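Long-range contact in BH1408 protein (Bacillus halodurans, PDB 4E0A), which probably acts as an N-acetyltransferase of the GNAT family: residues M83-C95 against I113-L127. The protein carries 1 engineered substitution. Sequence-based numbering, arbitrary orientation.
Sequences MQQRKTVYISDLC and IISYGKAHQVDAIEL. With PO4 (phosphate ion), chain E.
V89 sets its CG2 methyl against the edge of the Y116 ring, 3.7 Å from CD1, and over the CA of G117, while its other methyl, CG1, turns to CG2 of I113. This is the inner face of a beta-alpha-beta crossover of the GNAT fold, in which strand 86-96 leads through helix 105-119 into the parallel strand 124-130. CG1 lies anti to the backbone N (chi1 170°), which spreads the two methyls along the helix; V122 CG1 packs on the same V89 CG2. Further along, the CD1 atoms of I91 and I113 meet at 3.8 Å, and I125 CG2 packs on I91 CD1. The helix ends in a Schellman motif with Q121 as C-prime residue, and the extended K87 chain reaches back to it, NZ giving a hydrogen bond to H120 O (2.9 Å). Just before strand 124-130, D123 clasps K87: its OD2 accepts from K87 N, and its own N donates to K87 O. V89 N then bonds A124 O, E126 N bonds V89 O and I91 N bonds E126 O. On the other face, R86 NH2 forms a salt bridge with E126 OE2 (3.0 Å); OE2 lies in the guanidinium plane, while NH2 meets it on the anti side, 32° out of the carboxylate plane, and Q148 also binds this oxygen. Replacing E126 by an alanine is likely to leave the R86 guanidinium without its carboxylate mate and the nearby water without its acceptor. In the second subunit an antiparallel strand pairs with 124-127, continuing the sheet. That water donates to E126 OE1 at 2.6 Å and also hydrogen-bonds T88 OG1.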
HETATM    1  N   MSE A  83     -15.670   6.276   3.392  1.00 10.45           N
HETATM    2  CA  MSE A  83     -15.167   5.160   2.592  1.00 13.91           C
HETATM    3  C   MSE A  83     -16.251   4.120   2.401  1.00 15.14           C
HETATM    4  O   MSE A  83     -16.947   3.773   3.359  1.00 16.88           O
HETATM    5  CB  MSE A  83     -13.951   4.524   3.266  1.00 10.86           C
HETATM    6  CG  MSE A  83     -12.815   5.478   3.522  1.00 15.69           C
HETATM    7 SE   MSE A  83     -11.997   6.092   1.874  0.55  8.94          SE
HETATM    8  CE  MSE A  83     -10.770   4.619   1.527  1.00 23.61           C
ATOM      9  N   GLN A  84     -16.411   3.635   1.171  1.00 11.10           N
ATOM     10  CA  GLN A  84     -17.386   2.581   0.911  1.00 12.80           C
ATOM     11  C   GLN A  84     -16.956   1.324   1.648  1.00 11.82           C
ATOM     12  O   GLN A  84     -15.756   1.090   1.832  1.00 14.73           O
ATOM     13  CB  GLN A  84     -17.513   2.286  -0.586  1.00 13.74           C
ATOM     14  CG  GLN A  84     -17.797   3.504  -1.463  1.00 13.85           C
ATOM     15  CD  GLN A  84     -19.222   4.036  -1.335  1.00 19.92           C
ATOM     16  OE1 GLN A  84     -19.990   3.610  -0.477  1.00 18.84           O
ATOM     17  NE2 GLN A  84     -19.575   4.981  -2.202  1.00 20.34           N
ATOM     18  N   GLN A  85     -17.940   0.555   2.104  1.00 15.42           N
ATOM     19  CA  GLN A  85     -17.704  -0.785   2.619  1.00 17.64           C
ATOM     20  C   GLN A  85     -17.112  -1.625   1.487  1.00 18.49           C
ATOM     21  O   GLN A  85     -17.576  -1.563   0.342  1.00 17.89           O
ATOM     22  CB  GLN A  85     -19.026  -1.389   3.081  1.00 17.67           C
ATOM     23  CG  GLN A  85     -18.933  -2.835   3.559  1.00 20.66           C
ATOM     24  CD  GLN A  85     -20.241  -3.328   4.143  1.00 28.62           C
ATOM     25  OE1 GLN A  85     -21.053  -2.538   4.623  1.00 26.00           O
ATOM     26  NE2 GLN A  85     -20.455  -4.641   4.102  1.00 33.84           N
ATOM     27  N   ARG A  86     -16.106  -2.428   1.790  1.00 20.66           N
ATOM     28  CA  ARG A  86     -15.423  -3.131   0.721  1.00 19.29           C
ATOM     29  C   ARG A  86     -15.080  -4.579   1.060  1.00 14.14           C
ATOM     30  O   ARG A  86     -14.574  -4.879   2.140  1.00 22.30           O
ATOM     31  CB  ARG A  86     -14.163  -2.359   0.345  1.00 23.78           C
ATOM     32  CG  ARG A  86     -13.660  -2.641  -1.025  1.00 28.65           C
ATOM     33  CD  ARG A  86     -12.842  -1.477  -1.516  1.00 32.30           C
ATOM     34  NE  ARG A  86     -11.935  -1.904  -2.572  1.00 31.54           N
ATOM     35  CZ  ARG A  86     -12.302  -2.053  -3.832  1.00 24.90           C
ATOM     36  NH1 ARG A  86     -13.556  -1.797  -4.182  1.00 23.26           N
ATOM     37  NH2 ARG A  86     -11.417  -2.454  -4.736  1.00 22.27           N
ATOM     38  N   LYS A  87     -15.342  -5.463   0.108  1.00 13.26           N
ATOM     39  CA  LYS A  87     -14.997  -6.876   0.243  1.00 16.69           C
ATOM     40  C   LYS A  87     -14.060  -7.253  -0.902  1.00 14.79           C
ATOM     41  O   LYS A  87     -14.390  -7.077  -2.078  1.00 12.85           O
ATOM     42  CB  LYS A  87     -16.275  -7.729   0.215  1.00 16.25           C
ATOM     43  CG  LYS A  87     -16.061  -9.200   0.566  1.00 15.52           C
ATOM     44  CD  LYS A  87     -17.383  -9.976   0.573  1.00 19.63           C
ATOM     45  CE  LYS A  87     -17.166 -11.394   1.105  1.00 23.69           C
ATOM     46  NZ  LYS A  87     -18.426 -12.189   1.100  1.00 28.78           N
ATOM     47  N   THR A  88     -12.874  -7.746  -0.569  1.00 14.04           N
ATOM     48  CA  THR A  88     -11.928  -8.126  -1.609  1.00 13.32           C
ATOM     49  C   THR A  88     -11.264  -9.460  -1.323  1.00 13.02           C
ATOM     50  O   THR A  88     -11.327  -9.985  -0.201  1.00 15.51           O
ATOM     51  CB  THR A  88     -10.778  -7.086  -1.766  1.00 11.64           C
ATOM     52  OG1 THR A  88     -10.146  -6.863  -0.499  1.00 16.68           O
ATOM     53  CG2 THR A  88     -11.298  -5.756  -2.327  1.00 15.63           C
ATOM     54  N   VAL A  89     -10.616  -9.995  -2.346  1.00  9.04           N
ATOM     55  CA  VAL A  89      -9.635 -11.055  -2.140  1.00 11.00           C
ATOM     56  C   VAL A  89      -8.268 -10.408  -2.241  1.00 13.35           C
ATOM     57  O   VAL A  89      -7.970  -9.740  -3.233  1.00 15.34           O
ATOM     58  CB  VAL A  89      -9.741 -12.150  -3.210  1.00 14.95           C
ATOM     59  CG1 VAL A  89      -8.551 -13.100  -3.104  1.00 17.42           C
ATOM     60  CG2 VAL A  89     -11.041 -12.907  -3.067  1.00 16.44           C
ATOM     61  N   TYR A  90      -7.434 -10.594  -1.224  1.00 11.03           N
ATOM     62  CA  TYR A  90      -6.088 -10.041  -1.266  1.00 10.34           C
ATOM     63  C   TYR A  90      -5.078 -11.158  -1.448  1.00 12.08           C
ATOM     64  O   TYR A  90      -5.018 -12.098  -0.643  1.00 15.12           O
ATOM     65  CB  TYR A  90      -5.767  -9.270   0.003  1.00  9.45           C
ATOM     66  CG  TYR A  90      -4.403  -8.616  -0.032  1.00 13.03           C
ATOM     67  CD1 TYR A  90      -4.189  -7.462  -0.777  1.00 12.40           C
ATOM     68  CD2 TYR A  90      -3.318  -9.158   0.666  1.00 14.77           C
ATOM     69  CE1 TYR A  90      -2.934  -6.849  -0.813  1.00 14.79           C
ATOM     70  CE2 TYR A  90      -2.061  -8.557   0.618  1.00 14.69           C
ATOM     71  CZ  TYR A  90      -1.884  -7.398  -0.116  1.00 16.24           C
ATOM     72  OH  TYR A  90      -0.645  -6.785  -0.161  1.00 16.62           O
ATOM     73  N   ILE A  91      -4.306 -11.072  -2.522  1.00 10.01           N
ATOM     74  CA  ILE A  91      -3.283 -12.070  -2.791  1.00 10.95           C
ATOM     75  C   ILE A  91      -1.996 -11.632  -2.097  1.00  9.56           C
ATOM     76  O   ILE A  91      -1.345 -10.693  -2.544  1.00  9.84           O
ATOM     77  CB  ILE A  91      -3.019 -12.207  -4.300  1.00  8.29           C
ATOM     78  CG1 ILE A  91      -4.307 -12.595  -5.049  1.00  9.72           C
ATOM     79  CG2 ILE A  91      -1.917 -13.223  -4.539  1.00 11.04           C
ATOM     80  CD1 ILE A  91      -4.140 -12.593  -6.556  1.00  9.14           C
ATOM     81  N   SER A  92      -1.636 -12.311  -1.013  1.00  6.87           N
ATOM     82  CA  SER A  92      -0.420 -11.985  -0.267  1.00 10.21           C
ATOM     83  C   SER A  92       0.818 -12.673  -0.849  1.00 15.75           C
ATOM     84  O   SER A  92       1.934 -12.177  -0.711  1.00 15.41           O
ATOM     85  CB  SER A  92      -0.591 -12.333   1.216  1.00 11.30           C
ATOM     86  OG  SER A  92      -0.774 -13.726   1.387  1.00 11.99           O
ATOM     87  N   ASP A  93       0.613 -13.798  -1.527  1.00 13.02           N
ATOM     88  CA  ASP A  93       1.705 -14.508  -2.184  1.00 15.89           C
ATOM     89  C   ASP A  93       1.207 -15.186  -3.453  1.00 15.11           C
ATOM     90  O   ASP A  93       0.098 -15.720  -3.488  1.00 12.57           O
ATOM     91  CB  ASP A  93       2.289 -15.574  -1.251  1.00 22.97           C
ATOM     92  CG  ASP A  93       2.761 -14.991   0.074  1.00 29.18           C
ATOM     93  OD1 ASP A  93       1.959 -14.959   1.043  1.00 27.16           O
ATOM     94  OD2 ASP A  93       3.924 -14.536   0.129  1.00 30.42           O
ATOM     95  N   LEU A  94       2.030 -15.177  -4.489  1.00 15.69           N
ATOM     96  CA  LEU A  94       1.787 -16.025  -5.656  1.00 14.16           C
ATOM     97  C   LEU A  94       3.116 -16.285  -6.341  1.00 16.20           C
ATOM     98  O   LEU A  94       3.653 -15.412  -7.045  1.00 14.90           O
ATOM     99  CB  LEU A  94       0.766 -15.395  -6.620  1.00 12.17           C
ATOM    100  CG  LEU A  94       0.154 -16.278  -7.722  1.00 14.15           C
ATOM    101  CD1 LEU A  94      -1.128 -15.672  -8.263  1.00 12.06           C
ATOM    102  CD2 LEU A  94       1.134 -16.546  -8.885  1.00 16.84           C
ATOM    103  N   CYS A  95       3.638 -17.496  -6.150  1.00 12.41           N
ATOM    104  CA  CYS A  95       4.958 -17.847  -6.651  1.00 12.11           C
ATOM    105  C   CYS A  95       4.889 -19.023  -7.613  1.00 14.88           C
ATOM    106  O   CYS A  95       4.240 -20.025  -7.328  1.00 13.79           O
ATOM    107  CB  CYS A  95       5.889 -18.214  -5.491  1.00 12.71           C
ATOM    108  SG  CYS A  95       5.942 -17.022  -4.127  1.00 22.21           S
ATOM    109  N   ILE A 113      -8.104 -18.250  -8.337  1.00  9.83           N
ATOM    110  CA  ILE A 113      -8.349 -17.153  -7.401  1.00  9.86           C
ATOM    111  C   ILE A 113      -9.578 -16.347  -7.825  1.00 10.11           C
ATOM    112  O   ILE A 113     -10.399 -15.988  -6.986  1.00 11.07           O
ATOM    113  CB  ILE A 113      -7.107 -16.267  -7.232  1.00 10.42           C
ATOM    114  CG1 ILE A 113      -5.952 -17.104  -6.648  1.00 12.48           C
ATOM    115  CG2 ILE A 113      -7.391 -15.069  -6.328  1.00  6.82           C
ATOM    116  CD1 ILE A 113      -4.639 -16.377  -6.589  1.00 12.98           C
ATOM    117  N   ILE A 114      -9.717 -16.097  -9.124  1.00 11.67           N
ATOM    118  CA  ILE A 114     -10.914 -15.429  -9.635  1.00 14.22           C
ATOM    119  C   ILE A 114     -12.176 -16.193  -9.240  1.00 16.83           C
ATOM    120  O   ILE A 114     -13.134 -15.604  -8.738  1.00 17.58           O
ATOM    121  CB  ILE A 114     -10.875 -15.251 -11.162  1.00 14.76           C
ATOM    122  CG1 ILE A 114      -9.777 -14.267 -11.561  1.00 17.09           C
ATOM    123  CG2 ILE A 114     -12.242 -14.761 -11.680  1.00 14.92           C
ATOM    124  CD1 ILE A 114      -9.473 -14.244 -13.060  1.00 15.38           C
ATOM    125  N   SER A 115     -12.163 -17.511  -9.443  1.00 16.71           N
ATOM    126  CA  SER A 115     -13.313 -18.342  -9.099  0.54 14.92           C
ATOM    127  C   SER A 115     -13.656 -18.211  -7.626  1.00 14.30           C
ATOM    128  O   SER A 115     -14.830 -18.179  -7.256  1.00 17.97           O
ATOM    129  CB  SER A 115     -13.056 -19.808  -9.446  0.54 14.86           C
ATOM    130  OG  SER A 115     -13.074 -20.000 -10.845  0.54 17.54           O
ATOM    131  N   TYR A 116     -12.627 -18.131  -6.794  1.00 14.14           N
ATOM    132  CA  TYR A 116     -12.806 -17.927  -5.369  1.00 14.22           C
ATOM    133  C   TYR A 116     -13.467 -16.574  -5.109  1.00 15.51           C
ATOM    134  O   TYR A 116     -14.425 -16.482  -4.341  1.00 14.48           O
ATOM    135  CB  TYR A 116     -11.451 -17.999  -4.651  1.00 19.73           C
ATOM    136  CG  TYR A 116     -11.536 -17.791  -3.158  1.00 26.28           C
ATOM    137  CD1 TYR A 116     -11.332 -16.536  -2.595  1.00 33.23           C
ATOM    138  CD2 TYR A 116     -11.821 -18.853  -2.305  1.00 30.86           C
ATOM    139  CE1 TYR A 116     -11.410 -16.340  -1.227  1.00 35.10           C
ATOM    140  CE2 TYR A 116     -11.906 -18.666  -0.933  1.00 34.69           C
ATOM    141  CZ  TYR A 116     -11.699 -17.407  -0.401  1.00 36.39           C
ATOM    142  OH  TYR A 116     -11.784 -17.218   0.960  1.00 40.25           O
ATOM    143  N   GLY A 117     -12.933 -15.523  -5.726  1.00 14.05           N
ATOM    144  CA  GLY A 117     -13.483 -14.185  -5.559  1.00 10.60           C
ATOM    145  C   GLY A 117     -14.947 -14.142  -5.972  1.00 15.40           C
ATOM    146  O   GLY A 117     -15.787 -13.614  -5.245  1.00 19.21           O
ATOM    147  N   LYS A 118     -15.264 -14.710  -7.132  1.00 14.18           N
ATOM    148  CA  LYS A 118     -16.661 -14.782  -7.568  1.00 17.26           C
ATOM    149  C   LYS A 118     -17.556 -15.561  -6.598  1.00 23.60           C
ATOM    150  O   LYS A 118     -18.662 -15.123  -6.276  1.00 21.09           O
ATOM    151  CB  LYS A 118     -16.776 -15.344  -8.992  1.00 18.26           C
ATOM    152  CG  LYS A 118     -16.132 -14.452 -10.043  1.00 21.13           C
ATOM    153  CD  LYS A 118     -16.209 -15.043 -11.440  1.00 31.53           C
ATOM    154  CE  LYS A 118     -15.706 -14.039 -12.477  1.00 35.52           C
ATOM    155  NZ  LYS A 118     -15.315 -14.704 -13.752  1.00 40.75           N
ATOM    156  N   ALA A 119     -17.074 -16.707  -6.128  1.00 25.26           N
ATOM    157  CA  ALA A 119     -17.858 -17.534  -5.215  1.00 24.88           C
ATOM    158  C   ALA A 119     -18.178 -16.776  -3.928  1.00 23.09           C
ATOM    159  O   ALA A 119     -19.205 -17.015  -3.292  1.00 25.01           O
ATOM    160  CB  ALA A 119     -17.128 -18.849  -4.912  1.00 23.42           C
ATOM    161  N   HIS A 120     -17.313 -15.841  -3.554  1.00 19.60           N
ATOM    162  CA  HIS A 120     -17.542 -15.056  -2.344  1.00 20.81           C
ATOM    163  C   HIS A 120     -18.076 -13.652  -2.630  1.00 19.92           C
ATOM    164  O   HIS A 120     -18.133 -12.801  -1.735  1.00 29.63           O
ATOM    165  CB  HIS A 120     -16.277 -15.026  -1.484  1.00 23.19           C
ATOM    166  CG  HIS A 120     -15.941 -16.358  -0.895  1.00 28.82           C
ATOM    167  ND1 HIS A 120     -15.370 -17.372  -1.633  1.00 31.76           N
ATOM    168  CD2 HIS A 120     -16.150 -16.864   0.343  1.00 29.91           C
ATOM    169  CE1 HIS A 120     -15.215 -18.437  -0.866  1.00 34.89           C
ATOM    170  NE2 HIS A 120     -15.681 -18.155   0.337  1.00 34.50           N
ATOM    171  N   GLN A 121     -18.470 -13.433  -3.882  1.00 15.63           N
ATOM    172  CA  GLN A 121     -19.046 -12.167  -4.330  1.00 20.82           C
ATOM    173  C   GLN A 121     -18.254 -10.930  -3.912  1.00 21.35           C
ATOM    174  O   GLN A 121     -18.822  -9.928  -3.461  1.00 16.38           O
ATOM    175  CB  GLN A 121     -20.503 -12.058  -3.872  1.00 28.38           C
ATOM    176  CG  GLN A 121     -21.402 -13.079  -4.531  1.00 34.99           C
ATOM    177  CD  GLN A 121     -22.863 -12.788  -4.300  1.00 45.70           C
ATOM    178  OE1 GLN A 121     -23.355 -12.880  -3.174  1.00 47.68           O
ATOM    179  NE2 GLN A 121     -23.569 -12.420  -5.366  1.00 49.01           N
ATOM    180  N   VAL A 122     -16.938 -11.001  -4.074  1.00 17.88           N
ATOM    181  CA  VAL A 122     -16.085  -9.879  -3.713  1.00 18.62           C
ATOM    182  C   VAL A 122     -16.138  -8.789  -4.766  1.00 18.70           C
ATOM    183  O   VAL A 122     -16.491  -9.033  -5.923  1.00 17.49           O
ATOM    184  CB  VAL A 122     -14.634 -10.323  -3.522  1.00 16.09           C
ATOM    185  CG1 VAL A 122     -14.603 -11.550  -2.615  1.00 15.39           C
ATOM    186  CG2 VAL A 122     -14.004 -10.637  -4.880  1.00 13.20           C
ATOM    187  N   ASP A 123     -15.779  -7.584  -4.348  1.00 15.60           N
ATOM    188  CA  ASP A 123     -15.739  -6.436  -5.234  1.00 15.62           C
ATOM    189  C   ASP A 123     -14.547  -6.509  -6.165  1.00 18.73           C
ATOM    190  O   ASP A 123     -14.601  -6.024  -7.294  1.00 15.10           O
ATOM    191  CB  ASP A 123     -15.648  -5.146  -4.414  1.00 18.36           C
ATOM    192  CG  ASP A 123     -16.848  -4.941  -3.510  1.00 21.32           C
ATOM    193  OD1 ASP A 123     -17.967  -4.792  -4.038  1.00 28.22           O
ATOM    194  OD2 ASP A 123     -16.672  -4.897  -2.276  1.00 20.86           O
ATOM    195  N   ALA A 124     -13.455  -7.104  -5.699  1.00 12.04           N
ATOM    196  CA  ALA A 124     -12.234  -7.028  -6.485  1.00 13.27           C
ATOM    197  C   ALA A 124     -11.167  -7.972  -5.951  1.00 12.38           C
ATOM    198  O   ALA A 124     -11.231  -8.407  -4.797  1.00 15.92           O
ATOM    199  CB  ALA A 124     -11.702  -5.579  -6.478  1.00 12.98           C
ATOM    200  N   ILE A 125     -10.194  -8.284  -6.798  1.00 11.70           N
ATOM    201  CA  ILE A 125      -8.976  -8.946  -6.343  1.00 11.71           C
ATOM    202  C   ILE A 125      -7.923  -7.858  -6.248  1.00 15.03           C
ATOM    203  O   ILE A 125      -7.835  -7.013  -7.139  1.00 15.21           O
ATOM    204  CB  ILE A 125      -8.509 -10.001  -7.339  1.00 15.96           C
ATOM    205  CG1 ILE A 125      -9.574 -11.099  -7.460  1.00 20.53           C
ATOM    206  CG2 ILE A 125      -7.169 -10.595  -6.908  1.00 14.40           C
ATOM    207  CD1 ILE A 125      -9.288 -12.087  -8.552  1.00 28.85           C
ATOM    208  N   GLU A 126      -7.144  -7.864  -5.165  1.00 13.52           N
ATOM    209  CA  GLU A 126      -6.073  -6.896  -4.987  1.00 11.93           C
ATOM    210  C   GLU A 126      -4.769  -7.593  -4.588  1.00 10.10           C
ATOM    211  O   GLU A 126      -4.794  -8.713  -4.083  1.00 13.25           O
ATOM    212  CB  GLU A 126      -6.458  -5.862  -3.926  1.00 11.66           C
ATOM    213  CG  GLU A 126      -7.730  -5.082  -4.244  1.00 11.27           C
ATOM    214  CD  GLU A 126      -8.009  -4.006  -3.203  1.00 17.63           C
ATOM    215  OE1 GLU A 126      -7.517  -4.140  -2.056  1.00 16.74           O
ATOM    216  OE2 GLU A 126      -8.715  -3.026  -3.530  1.00 19.48           O
ATOM    217  N   LEU A 127      -3.642  -6.925  -4.830  1.00 10.81           N
ATOM    218  CA  LEU A 127      -2.332  -7.399  -4.382  1.00  8.22           C
ATOM    219  C   LEU A 127      -1.371  -6.236  -4.403  1.00 10.77           C
ATOM    220  O   LEU A 127      -1.675  -5.192  -4.980  1.00 11.75           O
ATOM    221  CB  LEU A 127      -1.814  -8.530  -5.285  1.00  6.05           C
ATOM    222  CG  LEU A 127      -1.583  -8.232  -6.770  1.00 11.08           C
ATOM    223  CD1 LEU A 127      -0.241  -7.517  -7.063  1.00 10.20           C
ATOM    224  CD2 LEU A 127      -1.674  -9.531  -7.546  1.00 19.87           C
TER
HETATM  225  P   PO4 E 203       1.978 -10.943  -4.720  1.00 57.57           P
HETATM  226  O1  PO4 E 203       2.734 -12.023  -3.987  1.00 57.94           O
HETATM  227  O2  PO4 E 203       2.658 -10.617  -6.033  1.00 51.84           O
HETATM  228  O3  PO4 E 203       0.576 -11.416  -4.997  1.00 63.29           O
HETATM  229  O4  PO4 E 203       1.917  -9.712  -3.848  1.00 61.96           O
HETATM  230  O   HOH W   1      -7.611  -6.015  -0.254  1.00 15.31           O